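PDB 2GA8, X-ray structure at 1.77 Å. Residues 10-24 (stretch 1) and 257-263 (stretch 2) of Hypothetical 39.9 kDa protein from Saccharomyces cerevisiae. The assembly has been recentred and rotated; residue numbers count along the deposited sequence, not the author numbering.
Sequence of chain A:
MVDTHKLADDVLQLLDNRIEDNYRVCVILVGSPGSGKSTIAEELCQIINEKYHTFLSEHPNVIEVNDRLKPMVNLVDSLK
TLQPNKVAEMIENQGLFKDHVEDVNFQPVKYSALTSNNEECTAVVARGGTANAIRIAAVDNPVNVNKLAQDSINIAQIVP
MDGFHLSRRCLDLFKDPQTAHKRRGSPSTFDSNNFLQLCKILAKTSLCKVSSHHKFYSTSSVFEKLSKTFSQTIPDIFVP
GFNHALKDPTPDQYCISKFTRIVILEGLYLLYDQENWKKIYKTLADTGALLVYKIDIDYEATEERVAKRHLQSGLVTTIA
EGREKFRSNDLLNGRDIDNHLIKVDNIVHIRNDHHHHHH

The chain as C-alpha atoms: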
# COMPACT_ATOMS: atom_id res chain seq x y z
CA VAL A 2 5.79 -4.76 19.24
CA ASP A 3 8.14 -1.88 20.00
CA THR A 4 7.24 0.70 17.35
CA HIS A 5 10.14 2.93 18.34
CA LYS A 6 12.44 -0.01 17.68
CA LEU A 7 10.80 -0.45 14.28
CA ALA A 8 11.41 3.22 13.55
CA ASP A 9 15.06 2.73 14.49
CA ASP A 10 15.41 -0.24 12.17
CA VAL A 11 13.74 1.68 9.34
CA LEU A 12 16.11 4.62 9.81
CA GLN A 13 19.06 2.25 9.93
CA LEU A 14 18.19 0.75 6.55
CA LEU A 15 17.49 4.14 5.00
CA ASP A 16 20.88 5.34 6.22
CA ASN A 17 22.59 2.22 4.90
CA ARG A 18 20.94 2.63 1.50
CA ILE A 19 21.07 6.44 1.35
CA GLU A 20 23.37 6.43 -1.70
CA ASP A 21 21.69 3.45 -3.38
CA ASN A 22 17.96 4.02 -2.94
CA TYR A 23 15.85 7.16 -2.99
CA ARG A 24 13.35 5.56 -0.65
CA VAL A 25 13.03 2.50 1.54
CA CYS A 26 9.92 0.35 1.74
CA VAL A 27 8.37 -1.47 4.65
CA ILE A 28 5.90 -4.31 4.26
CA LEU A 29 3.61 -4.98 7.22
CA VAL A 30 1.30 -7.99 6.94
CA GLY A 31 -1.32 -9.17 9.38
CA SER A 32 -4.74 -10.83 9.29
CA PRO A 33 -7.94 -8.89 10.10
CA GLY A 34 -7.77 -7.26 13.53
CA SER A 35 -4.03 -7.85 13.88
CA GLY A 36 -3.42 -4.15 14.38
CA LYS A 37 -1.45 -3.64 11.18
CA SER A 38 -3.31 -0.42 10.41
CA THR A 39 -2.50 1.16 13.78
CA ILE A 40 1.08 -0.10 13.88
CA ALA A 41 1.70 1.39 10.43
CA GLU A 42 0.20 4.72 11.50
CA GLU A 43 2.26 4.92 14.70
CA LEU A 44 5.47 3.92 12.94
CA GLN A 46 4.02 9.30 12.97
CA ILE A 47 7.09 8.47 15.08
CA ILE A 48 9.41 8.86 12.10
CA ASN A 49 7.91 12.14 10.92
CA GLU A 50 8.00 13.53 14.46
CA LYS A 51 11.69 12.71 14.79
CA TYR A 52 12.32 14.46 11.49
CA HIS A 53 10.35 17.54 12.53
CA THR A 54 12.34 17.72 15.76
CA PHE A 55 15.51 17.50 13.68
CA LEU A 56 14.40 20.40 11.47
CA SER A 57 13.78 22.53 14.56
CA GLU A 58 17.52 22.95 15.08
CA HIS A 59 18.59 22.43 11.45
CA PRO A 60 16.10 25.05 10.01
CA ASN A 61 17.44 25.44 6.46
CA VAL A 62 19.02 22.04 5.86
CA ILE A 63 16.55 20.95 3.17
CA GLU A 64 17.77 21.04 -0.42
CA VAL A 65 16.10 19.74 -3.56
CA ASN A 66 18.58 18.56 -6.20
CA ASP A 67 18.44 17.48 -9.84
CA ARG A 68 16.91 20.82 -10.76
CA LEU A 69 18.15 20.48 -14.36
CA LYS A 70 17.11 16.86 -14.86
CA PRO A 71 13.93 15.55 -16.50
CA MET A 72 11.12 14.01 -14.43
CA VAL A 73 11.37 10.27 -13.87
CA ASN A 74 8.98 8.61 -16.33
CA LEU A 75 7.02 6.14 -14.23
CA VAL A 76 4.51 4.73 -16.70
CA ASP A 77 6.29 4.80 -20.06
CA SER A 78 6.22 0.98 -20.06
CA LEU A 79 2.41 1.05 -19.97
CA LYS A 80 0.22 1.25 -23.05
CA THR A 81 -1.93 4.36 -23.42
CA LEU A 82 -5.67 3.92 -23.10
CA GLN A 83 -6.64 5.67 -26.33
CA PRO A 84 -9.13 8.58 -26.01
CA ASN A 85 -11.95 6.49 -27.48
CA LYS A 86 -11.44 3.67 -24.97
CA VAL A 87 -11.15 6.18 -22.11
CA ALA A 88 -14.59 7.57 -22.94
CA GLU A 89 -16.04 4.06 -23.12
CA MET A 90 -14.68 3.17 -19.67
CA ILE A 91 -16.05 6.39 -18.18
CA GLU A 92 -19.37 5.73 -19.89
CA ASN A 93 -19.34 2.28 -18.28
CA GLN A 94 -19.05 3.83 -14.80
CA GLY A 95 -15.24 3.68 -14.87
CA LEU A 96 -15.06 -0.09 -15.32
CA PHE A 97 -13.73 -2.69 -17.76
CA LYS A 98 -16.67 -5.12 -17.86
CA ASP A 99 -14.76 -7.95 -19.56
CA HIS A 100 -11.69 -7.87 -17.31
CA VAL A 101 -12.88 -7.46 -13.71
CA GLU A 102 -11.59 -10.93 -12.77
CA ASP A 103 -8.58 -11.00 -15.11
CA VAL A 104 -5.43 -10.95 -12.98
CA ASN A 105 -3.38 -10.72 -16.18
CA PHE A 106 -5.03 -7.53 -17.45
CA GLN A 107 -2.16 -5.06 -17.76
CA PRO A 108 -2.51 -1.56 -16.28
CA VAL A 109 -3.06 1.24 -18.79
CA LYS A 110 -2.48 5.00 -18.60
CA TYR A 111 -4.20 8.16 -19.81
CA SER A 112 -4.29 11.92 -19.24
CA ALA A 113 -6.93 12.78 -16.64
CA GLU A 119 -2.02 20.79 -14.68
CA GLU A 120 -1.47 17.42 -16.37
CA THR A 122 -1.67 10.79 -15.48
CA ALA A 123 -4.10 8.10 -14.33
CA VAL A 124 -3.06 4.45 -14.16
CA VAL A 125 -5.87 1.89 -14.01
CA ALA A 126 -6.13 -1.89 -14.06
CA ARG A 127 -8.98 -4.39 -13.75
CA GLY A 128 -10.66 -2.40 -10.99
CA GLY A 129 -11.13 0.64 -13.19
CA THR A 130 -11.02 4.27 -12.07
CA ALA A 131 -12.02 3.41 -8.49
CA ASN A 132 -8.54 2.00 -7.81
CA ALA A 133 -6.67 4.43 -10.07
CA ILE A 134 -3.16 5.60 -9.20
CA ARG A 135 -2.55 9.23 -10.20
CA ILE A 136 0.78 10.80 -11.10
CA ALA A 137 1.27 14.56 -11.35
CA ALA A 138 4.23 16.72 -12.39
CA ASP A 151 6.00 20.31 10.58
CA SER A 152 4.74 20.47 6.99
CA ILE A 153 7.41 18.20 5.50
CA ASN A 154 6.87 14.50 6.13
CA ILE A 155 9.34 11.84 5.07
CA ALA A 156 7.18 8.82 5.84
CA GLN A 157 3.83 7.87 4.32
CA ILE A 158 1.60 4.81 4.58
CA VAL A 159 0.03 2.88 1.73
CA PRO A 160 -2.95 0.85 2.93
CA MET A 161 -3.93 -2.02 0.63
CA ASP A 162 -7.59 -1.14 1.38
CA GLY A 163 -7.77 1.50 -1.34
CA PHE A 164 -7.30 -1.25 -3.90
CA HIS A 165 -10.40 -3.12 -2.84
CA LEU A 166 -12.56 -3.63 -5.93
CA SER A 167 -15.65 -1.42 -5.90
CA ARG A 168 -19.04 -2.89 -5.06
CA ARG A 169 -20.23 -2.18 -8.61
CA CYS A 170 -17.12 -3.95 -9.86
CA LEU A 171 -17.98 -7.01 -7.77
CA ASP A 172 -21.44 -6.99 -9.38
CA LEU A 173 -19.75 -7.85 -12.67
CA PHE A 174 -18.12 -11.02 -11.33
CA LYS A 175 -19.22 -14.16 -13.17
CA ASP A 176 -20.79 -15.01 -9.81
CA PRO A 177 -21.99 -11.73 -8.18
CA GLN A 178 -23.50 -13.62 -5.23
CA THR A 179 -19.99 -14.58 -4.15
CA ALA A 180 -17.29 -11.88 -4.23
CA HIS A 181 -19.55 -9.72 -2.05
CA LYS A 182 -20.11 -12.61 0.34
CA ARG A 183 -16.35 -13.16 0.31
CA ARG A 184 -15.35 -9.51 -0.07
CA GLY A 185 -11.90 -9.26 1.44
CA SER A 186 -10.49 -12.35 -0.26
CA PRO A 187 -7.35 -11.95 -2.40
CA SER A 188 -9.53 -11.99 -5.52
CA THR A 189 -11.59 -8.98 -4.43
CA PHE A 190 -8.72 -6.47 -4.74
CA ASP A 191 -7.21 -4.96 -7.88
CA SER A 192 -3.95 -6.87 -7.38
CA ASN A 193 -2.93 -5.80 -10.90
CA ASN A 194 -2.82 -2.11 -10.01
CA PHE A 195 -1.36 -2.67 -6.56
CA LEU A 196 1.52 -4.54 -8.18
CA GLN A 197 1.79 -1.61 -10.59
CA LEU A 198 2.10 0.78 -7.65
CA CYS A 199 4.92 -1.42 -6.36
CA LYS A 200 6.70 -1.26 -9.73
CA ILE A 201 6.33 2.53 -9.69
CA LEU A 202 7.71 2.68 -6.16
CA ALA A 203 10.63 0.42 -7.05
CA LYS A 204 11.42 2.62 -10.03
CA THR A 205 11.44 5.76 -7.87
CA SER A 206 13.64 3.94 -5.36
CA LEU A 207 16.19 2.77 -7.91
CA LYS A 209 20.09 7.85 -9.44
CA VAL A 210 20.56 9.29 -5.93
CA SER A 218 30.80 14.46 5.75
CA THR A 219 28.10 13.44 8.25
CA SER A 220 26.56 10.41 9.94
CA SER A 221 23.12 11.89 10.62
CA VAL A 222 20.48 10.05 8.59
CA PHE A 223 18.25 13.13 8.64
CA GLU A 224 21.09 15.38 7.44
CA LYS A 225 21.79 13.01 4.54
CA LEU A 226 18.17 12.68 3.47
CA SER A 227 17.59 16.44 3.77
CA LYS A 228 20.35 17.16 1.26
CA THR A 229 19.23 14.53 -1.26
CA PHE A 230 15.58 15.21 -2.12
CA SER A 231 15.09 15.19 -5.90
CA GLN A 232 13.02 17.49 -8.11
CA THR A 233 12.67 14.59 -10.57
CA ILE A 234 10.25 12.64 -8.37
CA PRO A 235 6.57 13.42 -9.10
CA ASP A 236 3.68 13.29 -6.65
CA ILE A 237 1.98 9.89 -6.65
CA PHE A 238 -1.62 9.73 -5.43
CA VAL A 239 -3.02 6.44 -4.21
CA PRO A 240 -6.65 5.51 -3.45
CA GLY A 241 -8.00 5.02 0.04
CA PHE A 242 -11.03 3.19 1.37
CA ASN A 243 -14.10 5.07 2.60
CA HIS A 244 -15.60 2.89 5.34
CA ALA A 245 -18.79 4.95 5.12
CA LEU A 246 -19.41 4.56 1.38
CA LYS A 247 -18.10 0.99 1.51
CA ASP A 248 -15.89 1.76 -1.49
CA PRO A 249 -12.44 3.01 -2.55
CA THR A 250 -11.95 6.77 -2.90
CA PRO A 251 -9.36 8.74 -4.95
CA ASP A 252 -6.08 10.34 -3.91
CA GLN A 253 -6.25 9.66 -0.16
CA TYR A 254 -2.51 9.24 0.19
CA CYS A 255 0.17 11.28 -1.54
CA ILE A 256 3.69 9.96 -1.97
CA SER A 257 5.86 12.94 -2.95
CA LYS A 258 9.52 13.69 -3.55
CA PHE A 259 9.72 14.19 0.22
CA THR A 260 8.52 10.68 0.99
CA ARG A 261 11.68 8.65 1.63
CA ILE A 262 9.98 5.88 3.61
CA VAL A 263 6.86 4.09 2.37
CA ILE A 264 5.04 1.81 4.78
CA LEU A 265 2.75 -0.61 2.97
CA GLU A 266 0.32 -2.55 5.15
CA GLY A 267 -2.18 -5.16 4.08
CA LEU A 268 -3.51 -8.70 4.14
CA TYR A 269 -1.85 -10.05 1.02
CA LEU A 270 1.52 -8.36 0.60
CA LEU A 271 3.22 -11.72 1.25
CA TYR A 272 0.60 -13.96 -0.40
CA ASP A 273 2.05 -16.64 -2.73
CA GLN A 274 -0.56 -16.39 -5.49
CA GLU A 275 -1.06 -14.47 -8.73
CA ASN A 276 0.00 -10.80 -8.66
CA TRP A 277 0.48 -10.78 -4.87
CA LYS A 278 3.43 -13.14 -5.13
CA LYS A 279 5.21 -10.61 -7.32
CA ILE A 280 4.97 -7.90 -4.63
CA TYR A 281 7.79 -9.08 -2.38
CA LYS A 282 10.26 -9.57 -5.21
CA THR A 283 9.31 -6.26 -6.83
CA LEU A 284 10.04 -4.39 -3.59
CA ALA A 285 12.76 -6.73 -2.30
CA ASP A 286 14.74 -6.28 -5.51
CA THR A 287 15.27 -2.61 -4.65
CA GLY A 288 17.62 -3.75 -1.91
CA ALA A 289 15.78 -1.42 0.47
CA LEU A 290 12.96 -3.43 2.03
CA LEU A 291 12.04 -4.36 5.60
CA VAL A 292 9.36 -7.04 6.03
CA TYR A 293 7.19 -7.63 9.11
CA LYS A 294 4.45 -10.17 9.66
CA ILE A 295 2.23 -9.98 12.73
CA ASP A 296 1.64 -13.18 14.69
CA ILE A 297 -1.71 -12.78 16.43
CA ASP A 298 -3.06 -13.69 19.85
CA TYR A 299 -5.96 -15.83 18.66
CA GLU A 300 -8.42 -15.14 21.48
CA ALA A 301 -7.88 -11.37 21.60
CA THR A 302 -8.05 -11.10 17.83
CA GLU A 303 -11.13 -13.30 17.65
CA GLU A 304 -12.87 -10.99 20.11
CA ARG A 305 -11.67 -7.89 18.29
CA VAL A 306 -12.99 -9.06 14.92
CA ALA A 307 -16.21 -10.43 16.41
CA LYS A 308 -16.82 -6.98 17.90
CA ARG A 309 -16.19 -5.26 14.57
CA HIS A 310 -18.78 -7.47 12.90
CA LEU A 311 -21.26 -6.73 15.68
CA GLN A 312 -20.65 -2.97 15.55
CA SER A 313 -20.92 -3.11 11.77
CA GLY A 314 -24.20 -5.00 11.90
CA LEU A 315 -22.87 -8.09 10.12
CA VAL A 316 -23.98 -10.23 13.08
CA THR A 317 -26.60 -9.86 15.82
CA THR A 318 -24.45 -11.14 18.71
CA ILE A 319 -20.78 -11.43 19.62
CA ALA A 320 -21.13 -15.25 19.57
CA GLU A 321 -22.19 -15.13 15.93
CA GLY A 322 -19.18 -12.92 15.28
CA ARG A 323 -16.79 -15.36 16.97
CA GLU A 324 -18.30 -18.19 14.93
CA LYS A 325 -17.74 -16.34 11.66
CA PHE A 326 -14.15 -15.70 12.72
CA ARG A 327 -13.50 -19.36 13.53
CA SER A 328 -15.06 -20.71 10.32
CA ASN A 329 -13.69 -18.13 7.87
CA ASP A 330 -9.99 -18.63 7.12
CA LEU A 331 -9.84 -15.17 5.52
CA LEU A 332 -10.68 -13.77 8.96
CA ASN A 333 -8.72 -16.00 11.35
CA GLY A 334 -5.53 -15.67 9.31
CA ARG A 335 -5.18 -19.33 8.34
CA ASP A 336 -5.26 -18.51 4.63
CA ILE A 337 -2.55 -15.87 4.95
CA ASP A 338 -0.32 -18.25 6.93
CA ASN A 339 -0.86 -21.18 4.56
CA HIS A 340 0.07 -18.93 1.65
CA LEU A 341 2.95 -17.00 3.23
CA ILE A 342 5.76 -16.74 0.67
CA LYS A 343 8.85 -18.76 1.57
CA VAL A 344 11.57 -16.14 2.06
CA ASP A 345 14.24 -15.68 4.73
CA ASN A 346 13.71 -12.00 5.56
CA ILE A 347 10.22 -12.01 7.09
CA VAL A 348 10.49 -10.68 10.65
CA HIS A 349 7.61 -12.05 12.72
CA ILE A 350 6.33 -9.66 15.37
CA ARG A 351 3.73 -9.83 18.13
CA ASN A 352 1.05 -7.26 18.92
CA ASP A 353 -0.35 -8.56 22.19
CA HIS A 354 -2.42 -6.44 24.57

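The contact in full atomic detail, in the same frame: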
# COMPACT_ATOMS: atom_id res chain seq x y z
N ASP A 10 14.96 0.67 13.21
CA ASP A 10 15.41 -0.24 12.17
C ASP A 10 15.16 0.34 10.79
O ASP A 10 15.96 0.16 9.88
CB ASP A 10 14.72 -1.61 12.31
CG ASP A 10 15.15 -2.34 13.58
OD1 ASP A 10 16.34 -2.24 13.96
OD2 ASP A 10 14.30 -3.01 14.20
N VAL A 11 14.05 1.06 10.63
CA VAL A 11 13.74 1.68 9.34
C VAL A 11 14.79 2.75 9.03
O VAL A 11 15.31 2.81 7.91
CB VAL A 11 12.34 2.33 9.35
CG1 VAL A 11 12.12 3.14 8.08
CG2 VAL A 11 11.27 1.26 9.47
N LEU A 12 15.11 3.58 10.01
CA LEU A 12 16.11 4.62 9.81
C LEU A 12 17.49 4.03 9.55
O LEU A 12 18.30 4.61 8.83
CB LEU A 12 16.16 5.56 11.02
CG LEU A 12 14.89 6.37 11.27
CD1 LEU A 12 15.08 7.29 12.47
CD2 LEU A 12 14.56 7.19 10.03
N GLN A 13 17.76 2.87 10.14
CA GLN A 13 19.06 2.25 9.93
C GLN A 13 19.21 1.79 8.49
O GLN A 13 20.27 1.95 7.88
CB GLN A 13 19.24 1.06 10.87
CG GLN A 13 20.56 0.34 10.69
CD GLN A 13 20.84 -0.62 11.82
OE1 GLN A 13 20.08 -1.57 12.05
NE2 GLN A 13 21.92 -0.38 12.55
N LEU A 14 18.15 1.22 7.93
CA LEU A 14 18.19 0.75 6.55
C LEU A 14 18.26 1.94 5.60
O LEU A 14 19.02 1.92 4.64
CB LEU A 14 16.97 -0.11 6.23
CG LEU A 14 16.96 -0.68 4.80
CD1 LEU A 14 18.27 -1.41 4.52
CD2 LEU A 14 15.79 -1.61 4.62
N LEU A 15 17.47 2.97 5.87
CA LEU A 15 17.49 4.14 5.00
C LEU A 15 18.90 4.71 4.98
O LEU A 15 19.42 5.06 3.92
CB LEU A 15 16.50 5.21 5.49
CG LEU A 15 16.47 6.51 4.68
CD1 LEU A 15 16.14 6.22 3.23
CD2 LEU A 15 15.44 7.46 5.28
N ASP A 16 19.52 4.80 6.15
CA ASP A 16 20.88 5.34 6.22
C ASP A 16 21.86 4.47 5.45
O ASP A 16 22.74 4.96 4.76
CB ASP A 16 21.33 5.47 7.67
CG ASP A 16 22.65 6.19 7.79
OD1 ASP A 16 22.68 7.40 7.51
OD2 ASP A 16 23.66 5.54 8.14
N ASN A 17 21.72 3.15 5.59
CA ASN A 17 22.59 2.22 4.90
C ASN A 17 22.43 2.26 3.39
O ASN A 17 23.39 2.01 2.65
CB ASN A 17 22.33 0.79 5.40
CG ASN A 17 23.21 0.42 6.58
OD1 ASN A 17 22.88 -0.48 7.35
ND2 ASN A 17 24.34 1.11 6.72
N ARG A 18 21.23 2.59 2.93
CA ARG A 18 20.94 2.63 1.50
C ARG A 18 20.80 4.04 0.93
O ARG A 18 20.37 4.22 -0.21
CB ARG A 18 19.64 1.85 1.23
CG ARG A 18 19.66 0.43 1.77
CD ARG A 18 20.65 -0.44 1.01
NE ARG A 18 20.29 -0.53 -0.40
CZ ARG A 18 20.95 -1.25 -1.30
NH1 ARG A 18 22.03 -1.95 -0.94
NH2 ARG A 18 20.54 -1.28 -2.56
N ILE A 19 21.18 5.04 1.73
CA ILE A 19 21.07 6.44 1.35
C ILE A 19 21.65 6.81 -0.02
O ILE A 19 21.12 7.68 -0.71
CB ILE A 19 21.73 7.33 2.43
CG1 ILE A 19 21.20 8.76 2.31
CG2 ILE A 19 23.25 7.30 2.28
CD1 ILE A 19 19.73 8.90 2.64
N GLU A 20 22.74 6.15 -0.42
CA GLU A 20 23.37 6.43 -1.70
C GLU A 20 22.91 5.48 -2.80
O GLU A 20 23.24 5.67 -3.97
CB GLU A 20 24.89 6.36 -1.56
CG GLU A 20 25.51 7.49 -0.75
CD GLU A 20 27.00 7.30 -0.51
OE1 GLU A 20 27.75 7.15 -1.49
OE2 GLU A 20 27.41 7.31 0.67
N ASP A 21 22.15 4.45 -2.42
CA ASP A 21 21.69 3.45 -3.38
C ASP A 21 20.20 3.47 -3.68
O ASP A 21 19.76 3.01 -4.73
CB ASP A 21 22.06 2.05 -2.87
CG ASP A 21 23.55 1.87 -2.68
OD1 ASP A 21 24.29 2.03 -3.67
OD2 ASP A 21 23.97 1.58 -1.55
N ASN A 22 19.40 3.99 -2.75
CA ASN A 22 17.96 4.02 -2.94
C ASN A 22 17.37 5.34 -2.50
O ASN A 22 17.70 5.85 -1.42
CB ASN A 22 17.28 2.90 -2.13
CG ASN A 22 17.71 1.51 -2.59
OD1 ASN A 22 18.68 0.95 -2.08
ND2 ASN A 22 16.97 0.96 -3.54
N TYR A 23 16.49 5.90 -3.32
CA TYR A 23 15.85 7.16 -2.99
C TYR A 23 14.90 6.99 -1.82
O TYR A 23 14.72 7.90 -1.00
CB TYR A 23 15.07 7.70 -4.18
CG TYR A 23 14.58 9.11 -3.95
CD1 TYR A 23 15.47 10.17 -3.95
CD2 TYR A 23 13.24 9.37 -3.68
CE1 TYR A 23 15.05 11.46 -3.69
CE2 TYR A 23 12.80 10.67 -3.42
CZ TYR A 23 13.71 11.70 -3.43
OH TYR A 23 13.29 12.98 -3.18
N ARG A 24 14.27 5.83 -1.74
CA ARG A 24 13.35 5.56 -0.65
C ARG A 24 13.41 4.11 -0.22
O ARG A 24 13.82 3.23 -0.98
CB ARG A 24 11.92 5.96 -1.05
CG ARG A 24 11.54 5.63 -2.48
CD ARG A 24 10.09 5.98 -2.82
NE ARG A 24 9.78 7.40 -2.61
CZ ARG A 24 9.03 8.13 -3.44
NH1 ARG A 24 8.51 7.59 -4.53
NH2 ARG A 24 8.77 9.39 -3.15
N SER A 257 5.14 11.89 -2.22
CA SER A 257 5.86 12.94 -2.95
C SER A 257 7.37 12.76 -2.94
O SER A 257 7.89 11.78 -2.41
CB SER A 257 5.54 14.31 -2.35
OG SER A 257 6.20 14.45 -1.10
N LYS A 258 8.07 13.73 -3.52
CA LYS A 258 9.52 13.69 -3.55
C LYS A 258 10.07 13.68 -2.12
O LYS A 258 11.19 13.23 -1.88
CB LYS A 258 10.08 14.91 -4.29
CG LYS A 258 9.73 16.25 -3.65
CD LYS A 258 10.42 17.43 -4.34
CE LYS A 258 9.96 17.60 -5.78
NZ LYS A 258 8.51 17.91 -5.89
N PHE A 259 9.27 14.15 -1.17
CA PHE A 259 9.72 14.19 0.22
C PHE A 259 9.56 12.87 0.95
O PHE A 259 10.16 12.65 2.00
CB PHE A 259 8.99 15.30 0.98
CG PHE A 259 9.29 16.67 0.46
CD1 PHE A 259 10.56 17.21 0.57
CD2 PHE A 259 8.31 17.40 -0.21
CE1 PHE A 259 10.87 18.46 0.03
CE2 PHE A 259 8.60 18.65 -0.75
CZ PHE A 259 9.88 19.18 -0.63
N THR A 260 8.74 11.98 0.39
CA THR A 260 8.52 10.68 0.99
C THR A 260 9.72 9.77 0.73
O THR A 260 9.93 9.33 -0.40
CB THR A 260 7.26 10.01 0.42
OG1 THR A 260 6.17 10.93 0.44
CG2 THR A 260 6.91 8.78 1.23
N ARG A 261 10.50 9.50 1.77
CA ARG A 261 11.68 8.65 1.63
C ARG A 261 11.48 7.28 2.28
O ARG A 261 12.33 6.40 2.19
CB ARG A 261 12.89 9.36 2.25
CG ARG A 261 13.12 10.77 1.70
CD ARG A 261 13.46 10.76 0.20
NE ARG A 261 14.85 10.37 -0.05
CZ ARG A 261 15.90 11.17 0.12
NH1 ARG A 261 15.72 12.43 0.53
NH2 ARG A 261 17.12 10.72 -0.09
N ILE A 262 10.34 7.12 2.95
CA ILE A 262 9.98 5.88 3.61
C ILE A 262 8.51 5.61 3.30
O ILE A 262 7.65 6.46 3.55
CB ILE A 262 10.16 5.99 5.15
CG1 ILE A 262 11.65 6.14 5.48
CG2 ILE A 262 9.57 4.78 5.84
CD1 ILE A 262 11.91 6.56 6.90
N VAL A 263 8.23 4.45 2.71
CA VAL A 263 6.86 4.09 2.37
C VAL A 263 6.52 2.84 3.15
O VAL A 263 7.19 1.81 3.03
CB VAL A 263 6.70 3.82 0.85
CG1 VAL A 263 5.26 3.41 0.54
CG2 VAL A 263 7.07 5.06 0.06
O HOH W 1 18.42 8.32 -0.67

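Stretch 2 opens with a type I turn, S257 to T260, closed by T260 N to S257 O at 2.9 Å and braced by its own side chains: S257 N donates to T260 OG1 (3.0 Å), and F259 N donates to S257 OG (3.1 Å). So organised, the turn offers backbone carbonyls to stretch 1. At K258 the side chain points away overall, and the hydrogen bond is made by the carbonyl: Y23 OH donates to K258 O in a very short hydrogen bond of 2.5 Å, at the edge of the tyrosine ring. F259 points away and takes no part. T260 O is the next acceptor, gripped by two nitrogens of one guanidinium, R24 NE at 2.9 Å and R24 NH2 at 3.0 Å. An arginine suits this place because NE and NH2 lie along one edge of its planar guanidinium and can both point at a single carbonyl oxygen.

R261 has the most area covered by the other stretch, 123 Å². Its three m rotamers fold the chain back so that the guanidinium lies flat on the Y23 ring, centres 4.3 Å apart and planes at 11°, with CD also over that face. From there R261 NE donates to Y23 O at 2.6 Å, so one residue supplies both the aromatic platform and the acceptor. A water accepts from R261 NH2 (2.8 Å) and donates to I19 O (2.8 Å) and N22 O (2.7 Å), tying the arginine to the loop after the helix. The backbones also meet here, R24 CA lying 3.1 Å from R261 O in a CA-H...O contact.

With I262 the chemistry turns apolar. Its CB points away, yet CD1 reaches back to V11 CG1 at 3.6 Å, L15 CD2 at 4.0 Å and L12 CD2 at 4.1 Å, a buried isoleucine packing against successive turns of the helix. V263 adds a lighter touch, its CG2 4.3 Å from R24 CD, against the aliphatic part of that arginine.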